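Matching sites in ALDH21) from Physcomitrella patens, a protein that probably catalyses the NADP(+)-dependent oxidation of D-glyceraldehyde 3-phosphate to 3-phosphoglycerate without phosphorylating the substrate (PDB 5N5S (chain A, 2.30 Å), residues D80-A85 and P208-P213), and in its relative D-glyceraldehyde dehydrogenase (NADP(+)) from Thermoplasma acidophilum (PDB 5IZD (chain B, 2.05 Å), residues R44-A49 and T168-P173). One frame, after least-squares fit of the local backbone (RMSD 0.30 Å); residues are numbered along the deposited sequences.

Structure 1 (5N5S); sequences DAIDAA and PFVLKP. With NAP (NADP nicotinamide-adenine-dinucleotide phosphate), chain C.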
loop_
_atom_site.group_PDB
_atom_site.type_symbol
_atom_site.label_atom_id
_atom_site.label_comp_id
_atom_site.label_asym_id
_atom_site.label_seq_id
_atom_site.Cartn_x
_atom_site.Cartn_y
_atom_site.Cartn_z
ATOM N N ASP A 80 6.182 -18.699 35.893
ATOM C CA ASP A 80 5.867 -17.384 36.450
ATOM C C ASP A 80 6.052 -16.275 35.424
ATOM O O ASP A 80 5.295 -15.302 35.443
ATOM C CB ASP A 80 6.714 -17.103 37.703
ATOM C CG ASP A 80 6.383 -17.949 38.931
ATOM O OD1 ASP A 80 5.343 -18.665 38.909
ATOM O OD2 ASP A 80 7.165 -17.905 39.908
ATOM N N ALA A 81 7.064 -16.420 34.533
ATOM C CA ALA A 81 7.371 -15.474 33.456
ATOM C C ALA A 81 6.264 -15.476 32.405
ATOM O O ALA A 81 5.933 -14.411 31.865
ATOM C CB ALA A 81 8.696 -15.834 32.801
ATOM N N ILE A 82 5.718 -16.682 32.096
ATOM C CA ILE A 82 4.639 -16.857 31.129
ATOM C C ILE A 82 3.336 -16.253 31.681
ATOM O O ILE A 82 2.638 -15.564 30.939
ATOM C CB ILE A 82 4.486 -18.323 30.624
ATOM C CG1 ILE A 82 5.832 -18.883 30.091
ATOM C CG2 ILE A 82 3.432 -18.402 29.516
ATOM C CD1 ILE A 82 5.887 -20.422 29.902
ATOM N N ASP A 83 3.042 -16.461 32.987
ATOM C CA ASP A 83 1.853 -15.907 33.638
ATOM C C ASP A 83 1.909 -14.371 33.700
ATOM O O ASP A 83 0.872 -13.713 33.566
ATOM C CB ASP A 83 1.664 -16.496 35.049
ATOM C CG ASP A 83 1.051 -17.889 35.106
ATOM O OD1 ASP A 83 0.223 -18.215 34.218
ATOM O OD2 ASP A 83 1.364 -18.638 36.067
ATOM N N ALA A 84 3.116 -13.808 33.900
ATOM C CA ALA A 84 3.337 -12.363 33.961
ATOM C C ALA A 84 3.139 -11.715 32.579
ATOM O O ALA A 84 2.613 -10.605 32.511
ATOM C CB ALA A 84 4.721 -12.065 34.498
ATOM N N ALA A 85 3.523 -12.427 31.492
ATOM C CA ALA A 85 3.346 -12.000 30.107
ATOM C C ALA A 85 1.860 -11.991 29.723
ATOM O O ALA A 85 1.412 -11.056 29.068
ATOM C CB ALA A 85 4.132 -12.908 29.171
ATOM N N PRO A 208 3.787 -8.746 24.810
ATOM C CA PRO A 208 4.713 -9.127 25.894
ATOM C C PRO A 208 5.490 -10.374 25.436
ATOM O O PRO A 208 5.022 -11.091 24.540
ATOM C CB PRO A 208 3.783 -9.405 27.082
ATOM C CG PRO A 208 2.502 -9.787 26.480
ATOM C CD PRO A 208 2.399 -9.166 25.112
ATOM N N PHE A 209 6.689 -10.601 25.979
ATOM C CA PHE A 209 7.496 -11.738 25.554
ATOM C C PHE A 209 8.347 -12.387 26.640
ATOM O O PHE A 209 8.653 -11.768 27.666
ATOM C CB PHE A 209 8.397 -11.346 24.356
ATOM C CG PHE A 209 9.454 -10.311 24.677
ATOM C CD1 PHE A 209 10.695 -10.692 25.186
ATOM C CD2 PHE A 209 9.218 -8.957 24.449
ATOM C CE1 PHE A 209 11.670 -9.739 25.473
ATOM C CE2 PHE A 209 10.199 -8.003 24.724
ATOM C CZ PHE A 209 11.414 -8.400 25.237
ATOM N N VAL A 210 8.759 -13.641 26.376
ATOM C CA VAL A 210 9.661 -14.418 27.228
ATOM C C VAL A 210 10.748 -14.931 26.288
ATOM O O VAL A 210 10.452 -15.690 25.354
ATOM C CB VAL A 210 8.990 -15.546 28.074
ATOM C CG1 VAL A 210 9.976 -16.109 29.096
ATOM C CG2 VAL A 210 7.736 -15.048 28.789
ATOM N N LEU A 211 11.986 -14.442 26.488
ATOM C CA LEU A 211 13.142 -14.766 25.652
ATOM C C LEU A 211 14.097 -15.752 26.312
ATOM O O LEU A 211 14.552 -15.522 27.433
ATOM C CB LEU A 211 13.881 -13.480 25.186
ATOM C CG LEU A 211 15.296 -13.621 24.581
ATOM C CD1 LEU A 211 15.260 -13.814 23.084
ATOM C CD2 LEU A 211 16.127 -12.420 24.883
ATOM N N LYS A 212 14.398 -16.852 25.591
ATOM C CA LYS A 212 15.346 -17.876 25.986
ATOM C C LYS A 212 16.566 -17.743 25.058
ATOM O O LYS A 212 16.567 -18.297 23.951
ATOM C CB LYS A 212 14.720 -19.284 25.926
ATOM C CG LYS A 212 15.645 -20.410 26.396
ATOM C CD LYS A 212 15.943 -21.341 25.227
ATOM C CE LYS A 212 17.106 -22.269 25.456
ATOM N NZ LYS A 212 18.406 -21.547 25.440
ATOM N N PRO A 213 17.604 -16.971 25.468
ATOM C CA PRO A 213 18.805 -16.871 24.623
ATOM C C PRO A 213 19.682 -18.118 24.763
ATOM O O PRO A 213 19.458 -18.921 25.674
ATOM C CB PRO A 213 19.505 -15.615 25.150
ATOM C CG PRO A 213 19.083 -15.511 26.577
ATOM C CD PRO A 213 17.768 -16.226 26.741
HETATM P PA NAP C . 20.654 -24.448 17.944
HETATM O O1A NAP C . 19.545 -25.168 17.272
HETATM O O2A NAP C . 21.678 -25.372 18.613
HETATM O O5B NAP C . 20.110 -23.539 19.142
HETATM C C5B NAP C . 19.345 -22.322 19.042
HETATM C C4B NAP C . 18.616 -22.120 20.349
HETATM O O4B NAP C . 17.672 -23.196 20.562
HETATM C C3B NAP C . 19.472 -22.052 21.617
HETATM O O3B NAP C . 18.990 -21.011 22.463
HETATM C C2B NAP C . 19.278 -23.434 22.238
HETATM O O2B NAP C . 19.577 -23.557 23.644
HETATM C C1B NAP C . 17.822 -23.699 21.877
HETATM N N9A NAP C . 17.260 -25.048 21.932
HETATM C C8A NAP C . 17.794 -26.196 21.407
HETATM N N7A NAP C . 17.031 -27.252 21.545
HETATM C C5A NAP C . 15.912 -26.768 22.205
HETATM C C6A NAP C . 14.715 -27.384 22.632
HETATM N N6A NAP C . 14.428 -28.670 22.421
HETATM N N1A NAP C . 13.796 -26.610 23.260
HETATM C C2A NAP C . 14.062 -25.311 23.440
HETATM N N3A NAP C . 15.151 -24.620 23.078
HETATM C C4A NAP C . 16.043 -25.410 22.459
HETATM O O3 NAP C . 21.542 -23.416 17.106
HETATM P PN NAP C . 22.905 -22.619 17.370
HETATM O O1N NAP C . 24.030 -23.581 17.405
HETATM O O2N NAP C . 22.716 -21.701 18.514
HETATM O O5D NAP C . 22.998 -21.779 16.015
HETATM C C5D NAP C . 23.444 -22.383 14.774
HETATM C C4D NAP C . 22.308 -22.608 13.798
HETATM O O4D NAP C . 21.481 -21.421 13.720
HETATM C C3D NAP C . 22.747 -22.862 12.359
HETATM O O3D NAP C . 21.955 -23.866 11.731
HETATM C C2D NAP C . 22.544 -21.486 11.728
HETATM O O2D NAP C . 22.415 -21.465 10.313
HETATM C C1D NAP C . 21.183 -21.101 12.376
HETATM N N1N NAP C . 20.945 -19.601 12.276
HETATM C C2N NAP C . 19.856 -19.105 11.528
HETATM C C3N NAP C . 19.740 -17.736 11.346
HETATM C C7N NAP C . 18.710 -17.063 10.460
HETATM O O7N NAP C . 18.597 -15.817 10.487
HETATM N N7N NAP C . 17.922 -17.835 9.704
HETATM C C4N NAP C . 20.695 -16.901 11.928
HETATM C C5N NAP C . 21.746 -17.425 12.664
HETATM C C6N NAP C . 21.849 -18.775 12.833
HETATM P P2B NAP C . 21.034 -23.776 24.270
HETATM O O1X NAP C . 22.178 -23.468 23.333
HETATM O O2X NAP C . 21.045 -25.230 24.801
HETATM O O3X NAP C . 20.939 -22.798 25.440
#

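Structure 2 (5IZD); sequences RAIDAA and TVVLKP. With NAP (NADP nicotinamide-adenine-dinucleotide phosphate), chain D.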
loop_
_atom_site.group_PDB
_atom_site.type_symbol
_atom_site.label_atom_id
_atom_site.label_comp_id
_atom_site.label_asym_id
_atom_site.label_seq_id
_atom_site.Cartn_x
_atom_site.Cartn_y
_atom_site.Cartn_z
ATOM N N ARG B 44 5.972 -18.801 35.893
ATOM C CA ARG B 44 5.828 -17.428 36.389
ATOM C C ARG B 44 6.079 -16.396 35.296
ATOM O O ARG B 44 5.365 -15.380 35.227
ATOM C CB ARG B 44 6.745 -17.087 37.565
ATOM C CG ARG B 44 6.377 -17.728 38.886
ATOM C CD ARG B 44 6.934 -16.987 40.117
ATOM N NE ARG B 44 8.295 -16.447 39.988
ATOM C CZ ARG B 44 9.431 -17.163 40.016
ATOM N NH1 ARG B 44 9.428 -18.514 40.146
ATOM N NH2 ARG B 44 10.599 -16.519 39.898
ATOM N N ALA B 45 7.077 -16.662 34.437
ATOM C CA ALA B 45 7.412 -15.728 33.378
ATOM C C ALA B 45 6.280 -15.616 32.348
ATOM O O ALA B 45 5.890 -14.510 32.010
ATOM C CB ALA B 45 8.747 -16.086 32.732
ATOM N N ILE B 46 5.751 -16.747 31.882
ATOM C CA ILE B 46 4.640 -16.760 30.948
ATOM C C ILE B 46 3.387 -16.144 31.558
ATOM O O ILE B 46 2.705 -15.368 30.896
ATOM C CB ILE B 46 4.368 -18.181 30.400
ATOM C CG1 ILE B 46 5.467 -18.571 29.411
ATOM C CG2 ILE B 46 3.012 -18.265 29.703
ATOM C CD1 ILE B 46 5.499 -20.051 29.136
ATOM N N ASP B 47 3.080 -16.507 32.798
ATOM C CA ASP B 47 2.009 -15.838 33.608
ATOM C C ASP B 47 2.153 -14.316 33.769
ATOM O O ASP B 47 1.176 -13.595 33.576
ATOM C CB ASP B 47 1.812 -16.499 34.977
ATOM C CG ASP B 47 1.215 -17.911 34.870
ATOM O OD1 ASP B 47 0.820 -18.402 33.784
ATOM O OD2 ASP B 47 1.159 -18.595 35.875
ATOM N N ALA B 48 3.352 -13.834 34.041
ATOM C CA ALA B 48 3.592 -12.379 34.005
ATOM C C ALA B 48 3.302 -11.749 32.592
ATOM O O ALA B 48 2.661 -10.712 32.502
ATOM C CB ALA B 48 4.994 -12.051 34.444
ATOM N N ALA B 49 3.767 -12.383 31.522
ATOM C CA ALA B 49 3.443 -11.947 30.179
ATOM C C ALA B 49 1.933 -11.925 29.932
ATOM O O ALA B 49 1.416 -10.955 29.360
ATOM C CB ALA B 49 4.159 -12.825 29.154
ATOM N N THR B 168 3.574 -9.324 24.388
ATOM C CA THR B 168 4.448 -9.429 25.562
ATOM C C THR B 168 5.384 -10.566 25.262
ATOM O O THR B 168 5.081 -11.404 24.370
ATOM C CB THR B 168 3.683 -9.713 26.847
ATOM O OG1 THR B 168 2.893 -10.874 26.652
ATOM C CG2 THR B 168 2.776 -8.552 27.167
ATOM N N VAL B 169 6.527 -10.595 25.944
ATOM C CA VAL B 169 7.637 -11.423 25.496
ATOM C C VAL B 169 8.330 -12.169 26.656
ATOM O O VAL B 169 8.612 -11.578 27.714
ATOM C CB VAL B 169 8.726 -10.601 24.761
ATOM C CG1 VAL B 169 9.926 -11.479 24.394
ATOM C CG2 VAL B 169 8.185 -9.866 23.563
ATOM N N VAL B 170 8.564 -13.458 26.417
ATOM C CA VAL B 170 9.505 -14.321 27.174
ATOM C C VAL B 170 10.685 -14.746 26.264
ATOM O O VAL B 170 10.493 -15.510 25.267
ATOM C CB VAL B 170 8.818 -15.583 27.720
ATOM C CG1 VAL B 170 9.790 -16.434 28.532
ATOM C CG2 VAL B 170 7.579 -15.233 28.545
ATOM N N LEU B 171 11.875 -14.221 26.583
ATOM C CA LEU B 171 13.115 -14.490 25.868
ATOM C C LEU B 171 13.982 -15.581 26.567
ATOM O O LEU B 171 14.264 -15.468 27.780
ATOM C CB LEU B 171 13.923 -13.182 25.691
ATOM C CG LEU B 171 15.353 -13.274 25.133
ATOM C CD1 LEU B 171 15.380 -13.628 23.642
ATOM C CD2 LEU B 171 16.058 -11.960 25.301
ATOM N N LYS B 172 14.459 -16.557 25.814
ATOM C CA LYS B 172 15.396 -17.565 26.275
ATOM C C LYS B 172 16.521 -17.628 25.246
ATOM O O LYS B 172 16.310 -18.082 24.145
ATOM C CB LYS B 172 14.771 -18.915 26.506
ATOM C CG LYS B 172 15.737 -19.987 26.970
ATOM C CD LYS B 172 16.040 -20.984 25.877
ATOM C CE LYS B 172 17.121 -21.991 26.205
ATOM N NZ LYS B 172 18.457 -21.422 26.032
ATOM N N PRO B 173 17.702 -17.147 25.613
ATOM C CA PRO B 173 18.806 -17.132 24.684
ATOM C C PRO B 173 19.564 -18.442 24.671
ATOM O O PRO B 173 19.296 -19.344 25.405
ATOM C CB PRO B 173 19.662 -16.029 25.211
ATOM C CG PRO B 173 19.493 -16.143 26.691
ATOM C CD PRO B 173 18.064 -16.526 26.892
HETATM P PA NAP D . 19.976 -24.609 18.424
HETATM O O1A NAP D . 20.048 -25.872 19.224
HETATM O O2A NAP D . 19.048 -24.573 17.228
HETATM O O5B NAP D . 19.619 -23.384 19.444
HETATM C C5B NAP D . 18.776 -22.256 19.118
HETATM C C4B NAP D . 17.910 -21.863 20.331
HETATM O O4B NAP D . 16.923 -22.881 20.580
HETATM C C3B NAP D . 18.721 -21.762 21.639
HETATM O O3B NAP D . 18.134 -20.739 22.488
HETATM C C2B NAP D . 18.539 -23.124 22.249
HETATM O O2B NAP D . 18.849 -23.182 23.638
HETATM C C1B NAP D . 17.090 -23.384 21.940
HETATM N N9A NAP D . 16.663 -24.790 22.023
HETATM C C8A NAP D . 17.423 -25.917 21.957
HETATM N N7A NAP D . 16.701 -27.009 22.088
HETATM C C5A NAP D . 15.389 -26.539 22.212
HETATM C C6A NAP D . 14.166 -27.192 22.369
HETATM N N6A NAP D . 14.049 -28.524 22.411
HETATM N N1A NAP D . 13.049 -26.442 22.467
HETATM C C2A NAP D . 13.159 -25.101 22.449
HETATM N N3A NAP D . 14.291 -24.396 22.318
HETATM C C4A NAP D . 15.375 -25.194 22.191
HETATM O O3 NAP D . 21.452 -24.272 17.942
HETATM P PN NAP D . 22.840 -25.048 18.195
HETATM O O1N NAP D . 23.188 -25.025 19.673
HETATM O O2N NAP D . 23.918 -24.439 17.333
HETATM O O5D NAP D . 22.558 -26.505 17.750
HETATM P P2B NAP D . 20.259 -23.919 24.108
HETATM O O1X NAP D . 20.253 -23.891 25.644
HETATM O O2X NAP D . 21.375 -23.132 23.606
HETATM O O3X NAP D . 20.277 -25.329 23.624
#

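Structure 1 (5N5S)
Val210 holds CG1 anti to its backbone N (chi1 -170°) and CG2 beside that N, which turns both methyls to helix 75-94. CG1 of Val210 meets CB of Ala81 at 3.9 Å, while its CG2 lies 3.6 Å from Ala81 O and touches CG1 of Ile82 at 4.5 Å. CB of Ala85 approaches the same Val210 CG2 at 4.2 Å. Just before the strand, the Pro208 ring packs on Ala85, with CB 3.5 Å and CG 3.1 Å from Ala85 O. Helix 75-94 runs roughly antiparallel (150°) across strand 209-212, which lies between the parallel strands 182-185 and 239-241 of the Rossmann-type nucleotide-binding sheet. At the strand's far end, Lys212 NZ donates hydrogen bonds to O2B of NADP, the ester oxygen of the 2'-phosphate, and to the terminal phosphate oxygen O3X.

Structure 2 (5IZD)
Val170 holds CG1 anti to its backbone N (chi1 -178°) and CG2 beside that N, which turns both methyls to the helix, and Thr168 sets OG1 between its backbone N and carbonyl carbon (chi1 55°), facing Ala49. CG1 of Val170 meets CB of Ala45 at 4.3 Å, while its CG2 lies 3.9 Å from Ala45 O and touches CG1 of Ile46 at 4.0 Å. CB of Ala49 approaches the same Val170 CG2 at 4.2 Å. Thr168 packs on Ala49 with CB 3.6 Å from Ala49 O, and its OG1 gives that oxygen a 3.1 Å hydrogen bond. The hydroxyl stands above the carbonyl plane, 56° out of it, a strongly bent approach. At the strand's far end, Lys172 NZ is within hydrogen-bonding distance of O2B and O1X of the NADP 2'-phosphate.

How the two compare
The main change lies where helix and strand come together, in the exchange of Pro208(A) for Thr168(B). The comparable CA atoms coincide within the error, as do the two CB atoms, which keep their touch on the helix: CB of Pro208(A) is 3.5 Å from Ala85(A) O, CB of Thr168(B) 3.6 Å from Ala49(B) O. Past CB, the ring carbon CG of Pro208(A) gives way to the hydroxyl OG1 of Thr168(B), 1.2 Å apart after superposition. CD of the proline goes, and with it the closed ring; the methyl CG2 of Thr168(B) comes, with no counterpart in Pro208(A). The consequence is a hydrogen bond found in structure 2 alone, from Thr168(B) OG1 to Ala49(B) O (3.1 Å), for which the proline has no polar atom. To the kept carbon contact with this carbonyl, structure 2 adds a polar tie, which may modestly strengthen the hold between helix and strand. Val210(A) and Val170(B) keep their place. Away from the interface, Asp80(A) becomes Arg44(B), the CG atoms 0.2 Å apart and the guanidinium group (NE, CZ, NH1, NH2) without counterpart. Phe209(A) becomes Val169(B): CG and CG1 fall 1.3 Å apart and the touch on Leu211(A) / Leu171(B) is kept, but CD2, CE1, CE2 and CZ go and valine CG2 comes.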